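Local coordinates for protein acetyltransferase-like, GNAT family (Bacteroides thetaiotaomicron, PDB 3EY5) that belongs to the GNAT family and probably catalyses acetyl transfer to an amine, although its own substrate is not established, at residues L24-E27 with E33-E36; E42-D45 with H51-I54; V110-E115 with E134-Q139; Q139-Y142 with D147-P150. All blocks are in the same frame, centred on the assembly; numbering follows the deposited sequence. Where two conformers were deposited one is given.

Interaction 1 (L24-E27 with E33-E36); sequences LLVE and EYRE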
loop_
_atom_site.group_PDB
_atom_site.type_symbol
_atom_site.label_atom_id
_atom_site.label_comp_id
_atom_site.label_asym_id
_atom_site.label_seq_id
_atom_site.Cartn_x
_atom_site.Cartn_y
_atom_site.Cartn_z
ATOM N N LEU A 24 4.458 -12.826 -5.199
ATOM C CA LEU A 24 4.617 -12.328 -3.855
ATOM C C LEU A 24 3.307 -11.735 -3.290
ATOM O O LEU A 24 2.943 -11.978 -2.125
ATOM C CB LEU A 24 5.748 -11.308 -3.858
ATOM C CG LEU A 24 6.099 -10.636 -2.555
ATOM C CD1 LEU A 24 6.286 -11.701 -1.434
ATOM C CD2 LEU A 24 7.367 -9.778 -2.759
ATOM N N LEU A 25 2.609 -10.968 -4.122
ATOM C CA LEU A 25 1.262 -10.484 -3.804
ATOM C C LEU A 25 0.280 -11.605 -3.409
ATOM O O LEU A 25 -0.409 -11.511 -2.396
ATOM C CB LEU A 25 0.674 -9.742 -5.007
ATOM C CG LEU A 25 -0.749 -9.183 -4.865
ATOM C CD1 LEU A 25 -0.833 -8.052 -3.870
ATOM C CD2 LEU A 25 -1.283 -8.761 -6.252
ATOM N N VAL A 26 0.211 -12.659 -4.214
ATOM C CA VAL A 26 -0.780 -13.696 -3.964
ATOM C C VAL A 26 -0.406 -14.469 -2.683
ATOM O O VAL A 26 -1.256 -14.996 -1.971
ATOM C CB VAL A 26 -0.891 -14.607 -5.204
ATOM C CG1 VAL A 26 -1.642 -15.911 -4.905
ATOM C CG2 VAL A 26 -1.565 -13.821 -6.356
ATOM N N GLU A 27 0.881 -14.501 -2.388
ATOM C CA GLU A 27 1.365 -15.226 -1.230
ATOM C C GLU A 27 1.269 -14.415 0.045
ATOM O O GLU A 27 1.236 -14.987 1.120
ATOM C CB GLU A 27 2.788 -15.758 -1.457
ATOM C CG GLU A 27 2.840 -17.007 -2.323
ATOM C CD GLU A 27 1.571 -17.872 -2.232
ATOM O OE1 GLU A 27 1.099 -18.194 -1.100
ATOM O OE2 GLU A 27 1.038 -18.249 -3.313
ATOM N N GLU A 33 -8.315 -9.628 -0.699
ATOM C CA GLU A 33 -7.618 -8.379 -0.359
ATOM C C GLU A 33 -6.802 -7.749 -1.458
ATOM O O GLU A 33 -5.998 -6.844 -1.213
ATOM C CB GLU A 33 -6.747 -8.553 0.870
ATOM C CG GLU A 33 -7.579 -8.530 2.118
ATOM C CD GLU A 33 -6.751 -8.699 3.362
ATOM O OE1 GLU A 33 -5.847 -7.858 3.628
ATOM O OE2 GLU A 33 -7.022 -9.689 4.066
ATOM N N TYR A 34 -7.007 -8.190 -2.682
ATOM C CA TYR A 34 -6.439 -7.430 -3.803
ATOM C C TYR A 34 -7.344 -7.612 -4.967
ATOM O O TYR A 34 -8.166 -8.497 -4.976
ATOM C CB TYR A 34 -4.987 -7.862 -4.124
ATOM C CG TYR A 34 -4.827 -9.357 -4.241
ATOM C CD1 TYR A 34 -5.034 -10.015 -5.459
ATOM C CD2 TYR A 34 -4.513 -10.131 -3.116
ATOM C CE1 TYR A 34 -4.915 -11.407 -5.557
ATOM C CE2 TYR A 34 -4.395 -11.528 -3.210
ATOM C CZ TYR A 34 -4.598 -12.143 -4.421
ATOM O OH TYR A 34 -4.467 -13.498 -4.503
ATOM N N ARG A 35 -7.212 -6.772 -5.977
ATOM C CA ARG A 35 -8.135 -6.905 -7.090
ATOM C C ARG A 35 -7.828 -8.149 -7.920
ATOM O O ARG A 35 -6.766 -8.743 -7.791
ATOM C CB ARG A 35 -8.175 -5.623 -7.918
ATOM C CG ARG A 35 -6.822 -5.127 -8.383
ATOM C CD ARG A 35 -7.011 -3.755 -9.044
ATOM N NE ARG A 35 -6.847 -2.618 -8.123
ATOM C CZ ARG A 35 -7.826 -1.800 -7.740
ATOM N NH1 ARG A 35 -9.062 -1.995 -8.169
ATOM N NH2 ARG A 35 -7.568 -0.786 -6.920
ATOM N N GLU A 36 -8.779 -8.548 -8.752
ATOM C CA GLU A 36 -8.559 -9.639 -9.699
ATOM C C GLU A 36 -7.262 -9.390 -10.487
ATOM O O GLU A 36 -6.954 -8.263 -10.870
ATOM C CB GLU A 36 -9.771 -9.842 -10.629
ATOM C CG GLU A 36 -10.057 -11.343 -10.956
ATOM C CD GLU A 36 -8.771 -12.161 -11.297
ATOM O OE1 GLU A 36 -8.365 -12.198 -12.504
ATOM O OE2 GLU A 36 -8.161 -12.749 -10.350
HETATM O O HOH W 1 -4.099 -15.101 -2.222
#
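The side chain of L25 lies over one face of the Y34 ring, with its branch point nearer the rim than the middle. The evidence is a small cluster of distances: L25 CD2 is 4.0 Å from Y34 CD1, and L25 CG stands 4.1 Å above the ring plane. V26 takes the far end of the same ring. Its CG2 comes within 3.5 Å of Y34 OH at an oblique angle, so neighbouring helix residues divide the ring between its root and its hydroxyl end. Y34 reaches both because its chi1 of 49° sets CG between the backbone N and the carbonyl carbon, which directs the ring across to the helix. The phenol oxygen makes no direct hydrogen bond to segment 24-27. A water in the ring plane links them instead, 2.8 Å from Y34 OH and giving a hydrogen bond of 2.9 Å to V26 O near the C-terminal end of helix 15-28. A leucine in place of Y34 would probably leave this water without the phenol hydroxyl and open a gap beside V26. H78 of strand 74-81 touches both L25 and Y34, while L37 and L40 of helix 37-46 pack on L25, so the ring is part of a wider buried layer. The contact folds the segment 33-36 back onto helix 15-28. It packs the connection between the first two helices of the GNAT fold against helix 15-28, a region that in relatives often borders the acceptor-substrate site.

Interaction 2 (E42-D45 with H51-I54); sequences EYTD and HNNI
T44 OG1 is set beside the backbone N of its own residue by a chi1 of -66°, while N52 carries its CG away from its backbone N (chi1 -159°) and toward the helix. These two rotations bring the hydroxyl and the amide together. N52 ND2 donates to T44 OG1 over 3.0 Å, and the bond is almost perfectly straight at 178°. The acceptor also lies within the amide plane of N52, so an N-H of the flat group is aimed directly at the oxygen. The hydroxyl has a second bond: it donates to L40 O, one turn earlier in helix 37-46. Giving one bond and receiving another fixes the rotation of the OG1 group and satisfies it in a buried place. Beside the polar pair, T44 CG2 rests 4.0 Å from N52 CB. In GNAT terms, this is where the second helix lies against the second strand, 50-57, of the central sheet. That strand runs between strands 6-9 and 60-69, and Y18 and M21 of helix 15-28 also pack against N52. A valine in place of T44 would remove the hydroxyl and is likely to leave N52 ND2 without its acceptor and its amide freer to turn. A second link is made by the backbones through a single water. It accepts from N52 N at 3.1 Å and donates to T44 O, also over 3.1 Å, bridging helix and strand where no direct backbone bond joins them.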
loop_
_atom_site.group_PDB
_atom_site.type_symbol
_atom_site.label_atom_id
_atom_site.label_comp_id
_atom_site.label_asym_id
_atom_site.label_seq_id
_atom_site.Cartn_x
_atom_site.Cartn_y
_atom_site.Cartn_z
ATOM N N GLU A 42 -4.156 -4.666 -15.885
ATOM C CA GLU A 42 -4.737 -3.532 -16.578
ATOM C C GLU A 42 -4.428 -2.177 -15.898
ATOM O O GLU A 42 -4.075 -1.216 -16.581
ATOM C CB GLU A 42 -6.242 -3.750 -16.749
ATOM C CG GLU A 42 -6.570 -4.975 -17.662
ATOM C CD GLU A 42 -8.035 -5.481 -17.605
ATOM O OE1 GLU A 42 -8.918 -4.857 -16.974
ATOM O OE2 GLU A 42 -8.302 -6.533 -18.225
ATOM N N TYR A 43 -4.540 -2.116 -14.567
ATOM C CA TYR A 43 -4.235 -0.898 -13.807
ATOM C C TYR A 43 -2.759 -0.544 -13.981
ATOM O O TYR A 43 -2.399 0.610 -14.217
ATOM C CB TYR A 43 -4.566 -1.091 -12.306
ATOM C CG TYR A 43 -6.031 -0.875 -11.918
ATOM C CD1 TYR A 43 -6.408 0.170 -11.065
ATOM C CD2 TYR A 43 -7.044 -1.706 -12.411
ATOM C CE1 TYR A 43 -7.771 0.376 -10.726
ATOM C CE2 TYR A 43 -8.396 -1.519 -12.062
ATOM C CZ TYR A 43 -8.751 -0.489 -11.225
ATOM O OH TYR A 43 -10.079 -0.305 -10.900
ATOM N N THR A 44 -1.907 -1.551 -13.854
ATOM C CA THR A 44 -0.469 -1.358 -13.988
ATOM C C THR A 44 -0.083 -0.591 -15.286
ATOM O O THR A 44 0.510 0.490 -15.218
ATOM C CB THR A 44 0.283 -2.704 -13.850
ATOM O OG1 THR A 44 0.129 -3.201 -12.511
ATOM C CG2 THR A 44 1.763 -2.540 -14.167
ATOM N N ASP A 45 -0.450 -1.111 -16.449
ATOM C CA ASP A 45 -0.094 -0.429 -17.718
ATOM C C ASP A 45 -1.079 0.628 -18.200
ATOM O O ASP A 45 -0.717 1.523 -18.957
ATOM C CB ASP A 45 0.084 -1.435 -18.836
ATOM C CG ASP A 45 0.591 -2.761 -18.357
ATOM O OD1 ASP A 45 1.604 -2.819 -17.612
ATOM O OD2 ASP A 45 -0.036 -3.757 -18.754
ATOM N N HIS A 51 0.822 3.267 -9.727
ATOM C CA HIS A 51 2.219 2.932 -9.915
ATOM C C HIS A 51 2.560 1.621 -9.223
ATOM O O HIS A 51 2.415 1.485 -7.996
ATOM C CB HIS A 51 3.117 4.037 -9.365
ATOM C CG HIS A 51 2.888 5.376 -9.994
ATOM N ND1 HIS A 51 3.556 5.790 -11.126
ATOM C CD2 HIS A 51 2.057 6.392 -9.655
ATOM C CE1 HIS A 51 3.158 7.008 -11.456
ATOM N NE2 HIS A 51 2.242 7.390 -10.584
ATOM N N ASN A 52 3.013 0.668 -10.028
ATOM C CA ASN A 52 3.471 -0.623 -9.533
ATOM C C ASN A 52 5.002 -0.647 -9.520
ATOM O O ASN A 52 5.632 -0.414 -10.551
ATOM C CB ASN A 52 2.912 -1.727 -10.449
ATOM C CG ASN A 52 2.878 -3.086 -9.783
ATOM O OD1 ASN A 52 3.663 -3.371 -8.854
ATOM N ND2 ASN A 52 1.941 -3.948 -10.244
ATOM N N ASN A 53 5.601 -0.892 -8.358
ATOM C CA ASN A 53 7.047 -0.808 -8.232
ATOM C C ASN A 53 7.667 -2.004 -7.567
ATOM O O ASN A 53 7.143 -2.506 -6.569
ATOM C CB ASN A 53 7.487 0.434 -7.438
ATOM C CG ASN A 53 6.823 1.703 -7.908
ATOM O OD1 ASN A 53 7.435 2.512 -8.613
ATOM N ND2 ASN A 53 5.560 1.915 -7.478
ATOM N N ILE A 54 8.809 -2.437 -8.109
ATOM C CA ILE A 54 9.606 -3.488 -7.481
ATOM C C ILE A 54 10.629 -2.790 -6.585
ATOM O O ILE A 54 11.106 -1.666 -6.870
ATOM C CB ILE A 54 10.218 -4.498 -8.517
ATOM C CG1 ILE A 54 11.091 -5.528 -7.816
ATOM C CG2 ILE A 54 11.048 -3.772 -9.557
ATOM C CD1 ILE A 54 11.455 -6.719 -8.689
HETATM O O HOH W 2 2.545 1.386 -12.997
#

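Interaction 3 (V110-E115 with E134-Q139); sequences VERPVE and EKDYYQ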
loop_
_atom_site.group_PDB
_atom_site.type_symbol
_atom_site.label_atom_id
_atom_site.label_comp_id
_atom_site.label_asym_id
_atom_site.label_seq_id
_atom_site.Cartn_x
_atom_site.Cartn_y
_atom_site.Cartn_z
ATOM N N VAL A 110 -4.309 0.391 7.756
ATOM C CA VAL A 110 -3.923 -0.699 8.638
ATOM C C VAL A 110 -5.170 -1.303 9.271
ATOM O O VAL A 110 -6.202 -0.653 9.401
ATOM C CB VAL A 110 -2.946 -0.295 9.767
ATOM C CG1 VAL A 110 -1.637 0.149 9.199
ATOM C CG2 VAL A 110 -3.539 0.764 10.651
ATOM N N GLU A 111 -5.049 -2.561 9.633
ATOM C CA GLU A 111 -6.020 -3.221 10.486
ATOM C C GLU A 111 -6.209 -2.537 11.844
ATOM O O GLU A 111 -5.254 -1.952 12.395
ATOM C CB GLU A 111 -5.579 -4.658 10.685
ATOM C CG GLU A 111 -6.148 -5.544 9.614
ATOM C CD GLU A 111 -7.617 -5.808 9.907
ATOM O OE1 GLU A 111 -8.290 -6.463 9.075
ATOM O OE2 GLU A 111 -8.093 -5.354 10.988
ATOM N N ARG A 112 -7.432 -2.579 12.371
ATOM C CA ARG A 112 -7.678 -1.962 13.677
ATOM C C ARG A 112 -7.082 -2.858 14.778
ATOM O O ARG A 112 -7.030 -4.083 14.611
ATOM C CB ARG A 112 -9.169 -1.631 13.898
ATOM C CG ARG A 112 -9.673 -0.660 12.900
ATOM C CD ARG A 112 -11.040 -0.176 13.321
ATOM N NE ARG A 112 -11.661 0.595 12.264
ATOM C CZ ARG A 112 -12.928 0.986 12.304
ATOM N NH1 ARG A 112 -13.663 0.669 13.348
ATOM N NH2 ARG A 112 -13.450 1.664 11.295
ATOM N N PRO A 113 -6.577 -2.240 15.880
ATOM C CA PRO A 113 -5.773 -3.009 16.826
ATOM C C PRO A 113 -6.613 -3.959 17.663
ATOM O O PRO A 113 -6.725 -3.807 18.875
ATOM C CB PRO A 113 -5.139 -1.940 17.709
ATOM C CG PRO A 113 -6.013 -0.795 17.614
ATOM C CD PRO A 113 -6.541 -0.804 16.211
ATOM N N VAL A 114 -7.166 -4.964 17.025
ATOM C CA VAL A 114 -7.877 -5.976 17.759
ATOM C C VAL A 114 -6.922 -7.110 18.131
ATOM O O VAL A 114 -6.802 -7.449 19.297
ATOM C CB VAL A 114 -9.067 -6.472 16.972
ATOM C CG1 VAL A 114 -9.560 -7.799 17.536
ATOM C CG2 VAL A 114 -10.184 -5.389 16.998
ATOM N N GLU A 115 -6.222 -7.656 17.145
ATOM C CA GLU A 115 -5.277 -8.730 17.430
ATOM C C GLU A 115 -3.868 -8.198 17.704
ATOM O O GLU A 115 -3.538 -7.040 17.373
ATOM C CB GLU A 115 -5.272 -9.756 16.293
ATOM C CG GLU A 115 -6.659 -10.295 15.920
ATOM C CD GLU A 115 -7.211 -11.276 16.929
ATOM O OE1 GLU A 115 -7.710 -10.839 17.987
ATOM O OE2 GLU A 115 -7.163 -12.493 16.649
ATOM N N GLU A 134 -7.688 7.954 14.017
ATOM C CA GLU A 134 -8.751 7.228 14.714
ATOM C C GLU A 134 -10.123 7.515 14.105
ATOM O O GLU A 134 -11.086 7.739 14.841
ATOM C CB GLU A 134 -8.795 7.670 16.179
ATOM C CG GLU A 134 -7.451 8.054 16.776
ATOM C CD GLU A 134 -6.879 6.944 17.625
ATOM O OE1 GLU A 134 -6.017 7.236 18.491
ATOM O OE2 GLU A 134 -7.310 5.780 17.428
ATOM N N LYS A 135 -10.216 7.557 12.790
ATOM C CA LYS A 135 -11.471 7.885 12.170
ATOM C C LYS A 135 -12.102 6.548 11.853
ATOM O O LYS A 135 -11.405 5.566 11.682
ATOM C CB LYS A 135 -11.212 8.730 10.914
ATOM C CG LYS A 135 -10.554 10.070 11.243
ATOM C CD LYS A 135 -11.624 11.071 11.641
ATOM C CE LYS A 135 -11.109 12.220 12.480
ATOM N NZ LYS A 135 -12.242 13.243 12.560
ATOM N N ASP A 136 -13.419 6.503 11.780
ATOM C CA ASP A 136 -14.100 5.249 11.532
ATOM C C ASP A 136 -14.024 4.886 10.021
ATOM O O ASP A 136 -15.035 4.902 9.313
ATOM C CB ASP A 136 -15.561 5.354 11.998
ATOM C CG ASP A 136 -16.290 4.005 11.963
ATOM O OD1 ASP A 136 -15.606 2.945 12.062
ATOM O OD2 ASP A 136 -17.548 3.999 11.836
ATOM N N TYR A 137 -12.828 4.554 9.547
ATOM C CA TYR A 137 -12.603 4.206 8.153
ATOM C C TYR A 137 -12.988 2.720 7.833
ATOM O O TYR A 137 -12.812 1.820 8.677
ATOM C CB TYR A 137 -11.133 4.446 7.816
ATOM C CG TYR A 137 -10.836 4.126 6.362
ATOM C CD1 TYR A 137 -11.307 4.948 5.348
ATOM C CD2 TYR A 137 -10.094 3.015 6.011
ATOM C CE1 TYR A 137 -11.055 4.672 3.985
ATOM C CE2 TYR A 137 -9.837 2.716 4.663
ATOM C CZ TYR A 137 -10.346 3.541 3.650
ATOM O OH TYR A 137 -10.090 3.266 2.296
ATOM N N TYR A 138 -13.479 2.496 6.611
ATOM C CA TYR A 138 -13.753 1.163 6.050
ATOM C C TYR A 138 -13.161 1.032 4.661
ATOM O O TYR A 138 -13.344 1.924 3.826
ATOM C CB TYR A 138 -15.275 0.911 5.959
ATOM C CG TYR A 138 -15.879 0.604 7.323
ATOM C CD1 TYR A 138 -16.288 1.631 8.164
ATOM C CD2 TYR A 138 -15.991 -0.717 7.781
ATOM C CE1 TYR A 138 -16.791 1.362 9.427
ATOM C CE2 TYR A 138 -16.510 -0.999 9.029
ATOM C CZ TYR A 138 -16.898 0.047 9.843
ATOM O OH TYR A 138 -17.422 -0.208 11.076
ATOM N N GLN A 139 -12.446 -0.060 4.405
ATOM C CA GLN A 139 -12.038 -0.385 3.049
ATOM C C GLN A 139 -13.196 -1.074 2.309
ATOM O O GLN A 139 -13.617 -2.169 2.704
ATOM C CB GLN A 139 -10.825 -1.311 3.070
ATOM C CG GLN A 139 -10.263 -1.587 1.671
ATOM C CD GLN A 139 -9.292 -2.743 1.677
ATOM O OE1 GLN A 139 -9.536 -3.773 1.047
ATOM N NE2 GLN A 139 -8.207 -2.600 2.414
#
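R112 meets D136 in a salt bridge carried by one carboxylate oxygen, OD1. D136 OD1 accepts from R112 NH2 at 2.6 Å, whereas the bond from R112 NH1 to the same oxygen is weak at 3.3 Å. The approach is not a coplanar bidentate one: NH2 comes to the anti side of OD1, and the guanidinium and carboxylate planes are turned 64° apart. Beyond the salt bridge, R112 NH2 also donates to a neutral acceptor, Y137 O, at 2.7 Å. One terminal nitrogen is thus gripped by two acceptors of adjacent residues, both near the edge of the guanidinium. R112 NE is bonded in turn to M151 O of strand 149-156, which limits how the group can rotate. The extended run from CG to NE gives the side chain the length for this reach. The aromatic contribution is slight: NH2 sits over one face of the Y138 ring, toward its rim, 3.8 Å from Y138 CE1. With CZ 5.1 Å from the ring centroid, the cation-pi attraction is at best weak. Backbone bonding shapes both sides. P113 and D136 each centre an inverse gamma turn, the latter closed by Y137 N to K135 O at 2.8 Å, and the chain turns a corner at K135. R112 ties the loop after strand 106-110 to residues 136-138, and through NE to strand 149-156, which pairs antiparallel with strands 106-110 and 136-139, in the C-terminal part of the GNAT sheet.

Interaction 4 (Q139-Y142 with D147-P150); sequences QPPY and DFLP
The F148 ring carries two prolines on one and the same face. P140 CA lies 3.9 Å from the ring centroid and P141 CD 3.7 Å from it, each displaced toward the rim, and both make CH-pi contacts within 25° of the ring normal. P140 CB adds an apolar touch at 3.8 Å to F148 CE1. The chi1 of -85° turns the F148 ring onto the two prolines, which present C-H groups in series along the chain. P141 also reaches the backbone before F148, with CB 3.6 Å from D147 O. Beside this stack the backbones pair: Q139 N donates to L149 O at 2.7 Å, and L149 N returns a bond of the same length to Q139 O. That carbonyl oxygen also receives a CA-H contact from F148. The side chains of Q139 and L149 run alongside each other on the same face of the sheet, Q139 OE1 3.8 Å from L149 CD1, while Q139 NE2 is held by E109. One antiparallel hydrogen-bonded pair followed by a proline-aromatic stack closes the base of the loop joining strands 136-139 and 149-156, the antiparallel hairpin in the C-terminal part of the GNAT fold.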
loop_
_atom_site.group_PDB
_atom_site.type_symbol
_atom_site.label_atom_id
_atom_site.label_comp_id
_atom_site.label_asym_id
_atom_site.label_seq_id
_atom_site.Cartn_x
_atom_site.Cartn_y
_atom_site.Cartn_z
ATOM N N GLN A 139 -12.446 -0.060 4.405
ATOM C CA GLN A 139 -12.038 -0.385 3.049
ATOM C C GLN A 139 -13.196 -1.074 2.309
ATOM O O GLN A 139 -13.617 -2.169 2.704
ATOM C CB GLN A 139 -10.825 -1.311 3.070
ATOM C CG GLN A 139 -10.263 -1.587 1.671
ATOM C CD GLN A 139 -9.292 -2.743 1.677
ATOM O OE1 GLN A 139 -9.536 -3.773 1.047
ATOM N NE2 GLN A 139 -8.207 -2.600 2.414
ATOM N N PRO A 140 -13.700 -0.441 1.212
ATOM C CA PRO A 140 -14.699 -1.056 0.338
ATOM C C PRO A 140 -14.118 -2.361 -0.187
ATOM O O PRO A 140 -12.914 -2.474 -0.279
ATOM C CB PRO A 140 -14.840 -0.047 -0.837
ATOM C CG PRO A 140 -14.302 1.248 -0.311
ATOM C CD PRO A 140 -13.160 0.804 0.634
ATOM N N PRO A 141 -14.970 -3.355 -0.531
ATOM C CA PRO A 141 -14.455 -4.669 -0.960
ATOM C C PRO A 141 -13.822 -4.617 -2.342
ATOM O O PRO A 141 -14.294 -3.881 -3.213
ATOM C CB PRO A 141 -15.722 -5.525 -1.063
ATOM C CG PRO A 141 -16.864 -4.522 -1.280
ATOM C CD PRO A 141 -16.446 -3.312 -0.488
ATOM N N TYR A 142 -12.789 -5.423 -2.561
ATOM C CA TYR A 142 -12.305 -5.622 -3.922
ATOM C C TYR A 142 -13.279 -6.441 -4.751
ATOM O O TYR A 142 -13.426 -6.201 -5.947
ATOM C CB TYR A 142 -10.934 -6.283 -3.929
ATOM C CG TYR A 142 -9.803 -5.332 -3.604
ATOM C CD1 TYR A 142 -9.393 -4.374 -4.532
ATOM C CD2 TYR A 142 -9.159 -5.375 -2.379
ATOM C CE1 TYR A 142 -8.347 -3.478 -4.244
ATOM C CE2 TYR A 142 -8.091 -4.455 -2.071
ATOM C CZ TYR A 142 -7.693 -3.540 -3.018
ATOM O OH TYR A 142 -6.661 -2.655 -2.762
ATOM N N ASP A 147 -17.026 -8.241 2.146
ATOM C CA ASP A 147 -17.293 -7.207 3.168
ATOM C C ASP A 147 -16.531 -5.873 3.027
ATOM O O ASP A 147 -15.424 -5.845 2.543
ATOM C CB ASP A 147 -17.004 -7.771 4.567
ATOM C CG ASP A 147 -17.789 -9.037 4.859
ATOM O OD1 ASP A 147 -18.919 -9.188 4.309
ATOM O OD2 ASP A 147 -17.263 -9.892 5.637
ATOM N N PHE A 148 -17.141 -4.779 3.487
ATOM C CA PHE A 148 -16.396 -3.539 3.814
ATOM C C PHE A 148 -15.522 -3.826 5.045
ATOM O O PHE A 148 -16.008 -4.358 6.018
ATOM C CB PHE A 148 -17.359 -2.387 4.125
ATOM C CG PHE A 148 -17.847 -1.653 2.899
ATOM C CD1 PHE A 148 -17.397 -0.373 2.620
ATOM C CD2 PHE A 148 -18.732 -2.269 1.996
ATOM C CE1 PHE A 148 -17.860 0.332 1.442
ATOM C CE2 PHE A 148 -19.178 -1.577 0.849
ATOM C CZ PHE A 148 -18.733 -0.272 0.590
ATOM N N LEU A 149 -14.246 -3.482 4.997
ATOM C CA LEU A 149 -13.333 -3.900 6.070
ATOM C C LEU A 149 -12.982 -2.749 7.019
ATOM O O LEU A 149 -12.479 -1.737 6.574
ATOM C CB LEU A 149 -12.060 -4.538 5.494
ATOM C CG LEU A 149 -12.251 -5.658 4.465
ATOM C CD1 LEU A 149 -10.896 -5.990 3.838
ATOM C CD2 LEU A 149 -12.932 -6.908 5.093
ATOM N N PRO A 150 -13.266 -2.906 8.326
ATOM C CA PRO A 150 -12.924 -1.834 9.265
ATOM C C PRO A 150 -11.393 -1.667 9.279
ATOM O O PRO A 150 -10.698 -2.662 9.265
ATOM C CB PRO A 150 -13.435 -2.356 10.614
ATOM C CG PRO A 150 -14.164 -3.655 10.321
ATOM C CD PRO A 150 -13.688 -4.148 8.993
#

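Interactions 1 and 2 are buried and lie in the N-terminal half, where the first two helices meet each other and the sheet; R35 and Y43 bring them into touch. Interaction 1 is mostly apolar and aromatic, interaction 2 a polar pair, yet each adds one bridging water. Interaction 3 sits at the surface and relies on charge, whereas interaction 4 is partly buried and combines strand pairing with proline-aromatic packing. These two share Q139 and the neighbouring strands 136-139 and 149-156. Y142 carries interaction 4 back to the 33-36 loop of interaction 1, while interactions 2 and 3, about 26 Å apart between centres, reach the same sheet without touching.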